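Local coordinates for electron transfer flavoprotein, alpha subunit (Thermotoga maritima, PDB 7KOE) that probably carries electrons through bound flavin-adenine dinucleotide as the alpha subunit of an electron transfer flavoprotein assembly, at residues Q206-G219 with L231-S245. Numbering follows the deposited sequence.
Sequences QVNLEYAPVVVAGG and LKELADLLGGEVGAS. With FAD (flavin-adenine dinucleotide), chain J.
The backbone N of G243 donates to V216 O at 2.8 Å, 157° at the hydrogen. One step back, V216 N returns a weak bond to E241 O (3.3 Å), and E241 N makes another weak one to V214 O, joining the parallel strands 214-218 and 241-244. On the face turned to helix 227-237, V216 packs with both branches: CG1, set between its backbone N and carbonyl carbon (chi1 46°), reaches A235 CB at 3.7 Å, while CG2 meets L231 CD2. Further along, V214 CG1 lies against L238 CD1 at 3.7 Å. This is a beta-alpha-beta unit of the Rossmann-like FAD-binding domain, with 241-244 outermost in the sheet within this chain and 214-218 between 241-244 and 271-275. Across the sheet from the helix, E241 sends CG anti to its backbone N (chi1 -171°), against L209 CD1 at 3.7 Å; the chain then bends at chi2, and OE2 ends beside V207 CG1. At the C-terminal ends of both strands sits the flavin-adenine dinucleotide: S245 OG donates a weak bond to its phosphate oxygen O1P (3.4 Å), and G219 is part of the same pocket.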
loop_
_atom_site.group_PDB
_atom_site.type_symbol
_atom_site.label_atom_id
_atom_site.label_comp_id
_atom_site.label_asym_id
_atom_site.label_seq_id
_atom_site.Cartn_x
_atom_site.Cartn_y
_atom_site.Cartn_z
ATOM N N GLN B 206 15.363 -36.196 44.490
ATOM C CA GLN B 206 14.632 -36.304 43.236
ATOM C C GLN B 206 15.383 -35.581 42.128
ATOM O O GLN B 206 16.540 -35.189 42.306
ATOM C CB GLN B 206 13.222 -35.732 43.376
ATOM C CG GLN B 206 12.318 -36.518 44.301
ATOM C CD GLN B 206 10.997 -35.826 44.537
ATOM O OE1 GLN B 206 10.346 -35.375 43.596
ATOM N NE2 GLN B 206 10.596 -35.730 45.798
ATOM N N VAL B 207 14.739 -35.411 40.979
ATOM C CA VAL B 207 15.294 -34.647 39.870
ATOM C C VAL B 207 14.674 -33.261 39.918
ATOM O O VAL B 207 13.449 -33.124 39.829
ATOM C CB VAL B 207 15.006 -35.325 38.523
ATOM C CG1 VAL B 207 15.561 -34.489 37.383
ATOM C CG2 VAL B 207 15.570 -36.733 38.506
ATOM N N ASN B 208 15.501 -32.232 40.064
ATOM C CA ASN B 208 14.961 -30.874 40.175
ATOM C C ASN B 208 14.823 -30.234 38.799
ATOM O O ASN B 208 13.707 -30.007 38.323
ATOM C CB ASN B 208 15.852 -30.032 41.087
ATOM C CG ASN B 208 16.168 -30.730 42.385
ATOM O OD1 ASN B 208 15.275 -31.235 43.061
ATOM N ND2 ASN B 208 17.445 -30.771 42.738
ATOM N N LEU B 209 15.953 -29.952 38.147
ATOM C CA LEU B 209 16.081 -29.466 36.772
ATOM C C LEU B 209 15.325 -28.161 36.474
ATOM O O LEU B 209 15.251 -27.751 35.318
ATOM C CB LEU B 209 15.672 -30.551 35.771
ATOM C CG LEU B 209 16.492 -30.658 34.488
ATOM C CD1 LEU B 209 17.947 -30.895 34.794
ATOM C CD2 LEU B 209 15.950 -31.769 33.640
ATOM N N GLU B 210 14.751 -27.491 37.469
ATOM C CA GLU B 210 14.352 -26.097 37.326
ATOM C C GLU B 210 14.841 -25.234 38.465
ATOM O O GLU B 210 14.961 -24.016 38.290
ATOM C CB GLU B 210 12.825 -25.935 37.246
ATOM C CG GLU B 210 12.136 -26.522 36.035
ATOM C CD GLU B 210 11.531 -27.879 36.312
ATOM O OE1 GLU B 210 11.572 -28.319 37.477
ATOM O OE2 GLU B 210 10.997 -28.492 35.371
ATOM N N TYR B 211 15.120 -25.821 39.623
ATOM C CA TYR B 211 15.579 -25.107 40.802
ATOM C C TYR B 211 16.999 -25.513 41.155
ATOM O O TYR B 211 17.415 -25.394 42.311
ATOM C CB TYR B 211 14.622 -25.357 41.968
ATOM C CG TYR B 211 13.168 -25.226 41.569
ATOM C CD1 TYR B 211 12.554 -23.981 41.514
ATOM C CD2 TYR B 211 12.411 -26.343 41.235
ATOM C CE1 TYR B 211 11.230 -23.855 41.144
ATOM C CE2 TYR B 211 11.095 -26.224 40.854
ATOM C CZ TYR B 211 10.508 -24.982 40.819
ATOM O OH TYR B 211 9.193 -24.870 40.448
ATOM N N ALA B 212 17.734 -26.012 40.180
ATOM C CA ALA B 212 19.149 -26.325 40.284
ATOM C C ALA B 212 19.967 -25.138 39.798
ATOM O O ALA B 212 19.672 -24.591 38.730
ATOM C CB ALA B 212 19.493 -27.556 39.464
ATOM N N PRO B 213 20.980 -24.704 40.551
ATOM C CA PRO B 213 21.780 -23.556 40.104
ATOM C C PRO B 213 22.733 -23.887 38.974
ATOM O O PRO B 213 23.210 -22.967 38.302
ATOM C CB PRO B 213 22.544 -23.143 41.370
ATOM C CG PRO B 213 21.901 -23.903 42.497
ATOM C CD PRO B 213 21.372 -25.152 41.893
ATOM N N VAL B 214 23.043 -25.159 38.754
ATOM C CA VAL B 214 23.915 -25.591 37.672
ATOM C C VAL B 214 23.256 -26.787 37.004
ATOM O O VAL B 214 22.891 -27.753 37.677
ATOM C CB VAL B 214 25.327 -25.954 38.180
ATOM C CG1 VAL B 214 26.089 -26.766 37.149
ATOM C CG2 VAL B 214 26.107 -24.704 38.520
ATOM N N VAL B 215 23.075 -26.715 35.691
ATOM C CA VAL B 215 22.576 -27.839 34.916
ATOM C C VAL B 215 23.652 -28.193 33.907
ATOM O O VAL B 215 23.927 -27.417 32.984
ATOM C CB VAL B 215 21.245 -27.525 34.223
ATOM C CG1 VAL B 215 20.849 -28.665 33.311
ATOM C CG2 VAL B 215 20.167 -27.281 35.256
ATOM N N VAL B 216 24.286 -29.343 34.094
ATOM C CA VAL B 216 25.223 -29.885 33.120
ATOM C C VAL B 216 24.523 -30.985 32.330
ATOM O O VAL B 216 24.079 -31.992 32.890
ATOM C CB VAL B 216 26.529 -30.358 33.791
ATOM C CG1 VAL B 216 26.273 -31.178 35.040
ATOM C CG2 VAL B 216 27.369 -31.153 32.807
ATOM N N ALA B 217 24.380 -30.766 31.028
ATOM C CA ALA B 217 23.537 -31.612 30.203
ATOM C C ALA B 217 24.313 -32.081 28.986
ATOM O O ALA B 217 25.292 -31.456 28.578
ATOM C CB ALA B 217 22.277 -30.872 29.761
ATOM N N GLY B 218 23.854 -33.179 28.402
ATOM C CA GLY B 218 24.501 -33.697 27.214
ATOM C C GLY B 218 23.603 -34.628 26.440
ATOM O O GLY B 218 22.579 -35.101 26.941
ATOM N N GLY B 219 24.000 -34.884 25.198
ATOM C CA GLY B 219 23.318 -35.854 24.369
ATOM C C GLY B 219 24.023 -36.074 23.051
ATOM O O GLY B 219 24.430 -35.110 22.405
ATOM N N LEU B 231 29.460 -36.601 33.581
ATOM C CA LEU B 231 28.667 -35.389 33.732
ATOM C C LEU B 231 28.080 -35.265 35.128
ATOM O O LEU B 231 27.827 -34.150 35.591
ATOM C CB LEU B 231 27.537 -35.348 32.702
ATOM C CG LEU B 231 27.843 -35.113 31.223
ATOM C CD1 LEU B 231 26.615 -34.577 30.538
ATOM C CD2 LEU B 231 28.981 -34.155 31.029
ATOM N N LYS B 232 27.843 -36.388 35.806
ATOM C CA LYS B 232 27.336 -36.337 37.170
ATOM C C LYS B 232 28.435 -36.058 38.184
ATOM O O LYS B 232 28.134 -35.597 39.290
ATOM C CB LYS B 232 26.629 -37.644 37.525
ATOM C CG LYS B 232 25.526 -37.482 38.552
ATOM C CD LYS B 232 24.994 -38.824 39.007
ATOM C CE LYS B 232 23.682 -38.664 39.746
ATOM N NZ LYS B 232 23.799 -37.697 40.870
ATOM N N GLU B 233 29.694 -36.339 37.836
ATOM C CA GLU B 233 30.809 -35.907 38.668
ATOM C C GLU B 233 30.906 -34.390 38.713
ATOM O O GLU B 233 31.250 -33.821 39.753
ATOM C CB GLU B 233 32.117 -36.502 38.148
ATOM C CG GLU B 233 32.328 -37.959 38.507
ATOM C CD GLU B 233 33.347 -38.635 37.610
ATOM O OE1 GLU B 233 33.323 -39.880 37.514
ATOM O OE2 GLU B 233 34.171 -37.922 37.002
ATOM N N LEU B 234 30.598 -33.725 37.604
ATOM C CA LEU B 234 30.539 -32.274 37.559
ATOM C C LEU B 234 29.233 -31.722 38.111
ATOM O O LEU B 234 29.179 -30.544 38.478
ATOM C CB LEU B 234 30.733 -31.800 36.117
ATOM C CG LEU B 234 31.190 -30.369 35.855
ATOM C CD1 LEU B 234 32.291 -29.982 36.810
ATOM C CD2 LEU B 234 31.653 -30.234 34.421
ATOM N N ALA B 235 28.186 -32.542 38.191
ATOM C CA ALA B 235 26.899 -32.061 38.680
ATOM C C ALA B 235 26.904 -31.922 40.195
ATOM O O ALA B 235 26.508 -30.886 40.737
ATOM C CB ALA B 235 25.783 -33.005 38.235
ATOM N N ASP B 236 27.343 -32.968 40.898
ATOM C CA ASP B 236 27.328 -32.932 42.355
ATOM C C ASP B 236 28.480 -32.105 42.903
ATOM O O ASP B 236 28.462 -31.701 44.071
ATOM C CB ASP B 236 27.371 -34.352 42.915
ATOM C CG ASP B 236 26.077 -35.104 42.690
ATOM O OD1 ASP B 236 25.012 -34.454 42.640
ATOM O OD2 ASP B 236 26.126 -36.346 42.565
ATOM N N LEU B 237 29.500 -31.857 42.078
ATOM C CA LEU B 237 30.564 -30.936 42.460
ATOM C C LEU B 237 30.034 -29.516 42.566
ATOM O O LEU B 237 30.208 -28.845 43.588
ATOM C CB LEU B 237 31.704 -31.010 41.445
ATOM C CG LEU B 237 32.971 -30.201 41.713
ATOM C CD1 LEU B 237 34.162 -31.049 41.381
ATOM C CD2 LEU B 237 33.005 -28.930 40.884
ATOM N N LEU B 238 29.374 -29.044 41.513
ATOM C CA LEU B 238 28.820 -27.701 41.482
ATOM C C LEU B 238 27.491 -27.591 42.216
ATOM O O LEU B 238 26.906 -26.503 42.240
ATOM C CB LEU B 238 28.655 -27.246 40.030
ATOM C CG LEU B 238 29.958 -27.309 39.231
ATOM C CD1 LEU B 238 29.720 -27.343 37.736
ATOM C CD2 LEU B 238 30.818 -26.133 39.583
ATOM N N GLY B 239 27.013 -28.675 42.817
ATOM C CA GLY B 239 25.772 -28.646 43.566
ATOM C C GLY B 239 24.549 -28.535 42.687
ATOM O O GLY B 239 23.575 -27.873 43.066
ATOM N N GLY B 240 24.572 -29.172 41.514
ATOM C CA GLY B 240 23.504 -29.027 40.554
ATOM C C GLY B 240 23.070 -30.359 39.969
ATOM O O GLY B 240 23.625 -31.416 40.275
ATOM N N GLU B 241 22.058 -30.276 39.111
ATOM C CA GLU B 241 21.405 -31.427 38.514
ATOM C C GLU B 241 21.994 -31.697 37.129
ATOM O O GLU B 241 22.483 -30.796 36.449
ATOM C CB GLU B 241 19.897 -31.173 38.443
ATOM C CG GLU B 241 19.021 -32.351 38.049
ATOM C CD GLU B 241 18.966 -33.428 39.111
ATOM O OE1 GLU B 241 19.140 -33.102 40.304
ATOM O OE2 GLU B 241 18.745 -34.604 38.755
ATOM N N VAL B 242 21.963 -32.958 36.720
ATOM C CA VAL B 242 22.441 -33.369 35.403
ATOM C C VAL B 242 21.230 -33.392 34.471
ATOM O O VAL B 242 20.159 -33.910 34.796
ATOM C CB VAL B 242 23.192 -34.707 35.440
ATOM C CG1 VAL B 242 22.376 -35.815 36.101
ATOM C CG2 VAL B 242 23.630 -35.124 34.047
ATOM N N GLY B 243 21.368 -32.742 33.315
ATOM C CA GLY B 243 20.309 -32.743 32.332
ATOM C C GLY B 243 20.614 -33.656 31.162
ATOM O O GLY B 243 21.600 -34.388 31.153
ATOM N N ALA B 244 19.747 -33.610 30.156
ATOM C CA ALA B 244 19.920 -34.409 28.954
ATOM C C ALA B 244 19.261 -33.725 27.770
ATOM O O ALA B 244 18.578 -32.707 27.903
ATOM C CB ALA B 244 19.336 -35.816 29.120
ATOM N N SER B 245 19.477 -34.306 26.599
ATOM C CA SER B 245 18.764 -33.908 25.403
ATOM C C SER B 245 17.719 -34.958 25.048
ATOM O O SER B 245 17.530 -35.947 25.758
ATOM C CB SER B 245 19.731 -33.699 24.244
ATOM O OG SER B 245 20.568 -32.592 24.489
HETATM P PA FAD J . 22.923 -34.084 17.991
HETATM O O1A FAD J . 23.312 -35.275 17.209
HETATM O O2A FAD J . 22.147 -33.053 17.187
HETATM O O5B FAD J . 24.159 -33.477 18.676
HETATM C C5B FAD J . 25.452 -34.106 18.574
HETATM C C4B FAD J . 26.511 -33.065 18.814
HETATM O O4B FAD J . 27.557 -33.623 19.642
HETATM C C3B FAD J . 27.194 -32.533 17.555
HETATM O O3B FAD J . 27.365 -31.123 17.631
HETATM C C2B FAD J . 28.534 -33.272 17.554
HETATM O O2B FAD J . 29.557 -32.523 16.913
HETATM C C1B FAD J . 28.806 -33.364 19.050
HETATM N N9A FAD J . 29.732 -34.424 19.431
HETATM C C8A FAD J . 29.943 -35.612 18.783
HETATM N N7A FAD J . 30.845 -36.376 19.349
HETATM C C5A FAD J . 31.259 -35.637 20.447
HETATM C C6A FAD J . 32.203 -35.887 21.462
HETATM N N6A FAD J . 32.933 -37.004 21.538
HETATM N N1A FAD J . 32.374 -34.938 22.408
HETATM C C2A FAD J . 31.647 -33.821 22.338
HETATM N N3A FAD J . 30.729 -33.478 21.434
HETATM C C4A FAD J . 30.582 -34.432 20.507
HETATM N N1 FAD J . 15.408 -32.018 22.012
HETATM C C2 FAD J . 15.698 -31.805 23.324
HETATM O O2 FAD J . 16.842 -31.922 23.748
HETATM N N3 FAD J . 14.702 -31.439 24.195
HETATM C C4 FAD J . 13.392 -31.258 23.880
HETATM O O4 FAD J . 12.583 -30.934 24.746
HETATM C C4X FAD J . 13.086 -31.497 22.491
HETATM N N5 FAD J . 11.872 -31.348 22.114
HETATM C C5X FAD J . 11.570 -31.570 20.795
HETATM C C6 FAD J . 10.256 -31.411 20.382
HETATM C C7 FAD J . 9.897 -31.621 19.059
HETATM C C7M FAD J . 8.461 -31.440 18.651
HETATM C C8 FAD J . 10.874 -31.996 18.125
HETATM C C8M FAD J . 10.525 -32.219 16.687
HETATM C C9 FAD J . 12.192 -32.154 18.534
HETATM C C9A FAD J . 12.542 -31.948 19.860
HETATM N N10 FAD J . 13.867 -32.074 20.308
HETATM C C10 FAD J . 14.171 -31.877 21.629
HETATM C "C1'" FAD J . 14.927 -32.516 19.391
HETATM C "C2'" FAD J . 15.751 -31.388 18.789
HETATM O "O2'" FAD J . 15.082 -30.833 17.657
HETATM C "C3'" FAD J . 17.096 -31.956 18.341
HETATM O "O3'" FAD J . 16.868 -32.867 17.272
HETATM C "C4'" FAD J . 17.852 -32.690 19.447
HETATM O "O4'" FAD J . 17.997 -31.837 20.581
HETATM C "C5'" FAD J . 19.214 -33.178 19.010
HETATM O "O5'" FAD J . 19.927 -33.648 20.172
HETATM P P FAD J . 21.483 -33.493 20.294
HETATM O O1P FAD J . 21.869 -34.008 21.682
HETATM O O2P FAD J . 21.913 -32.146 19.965
HETATM O O3P FAD J . 22.026 -34.509 19.225
#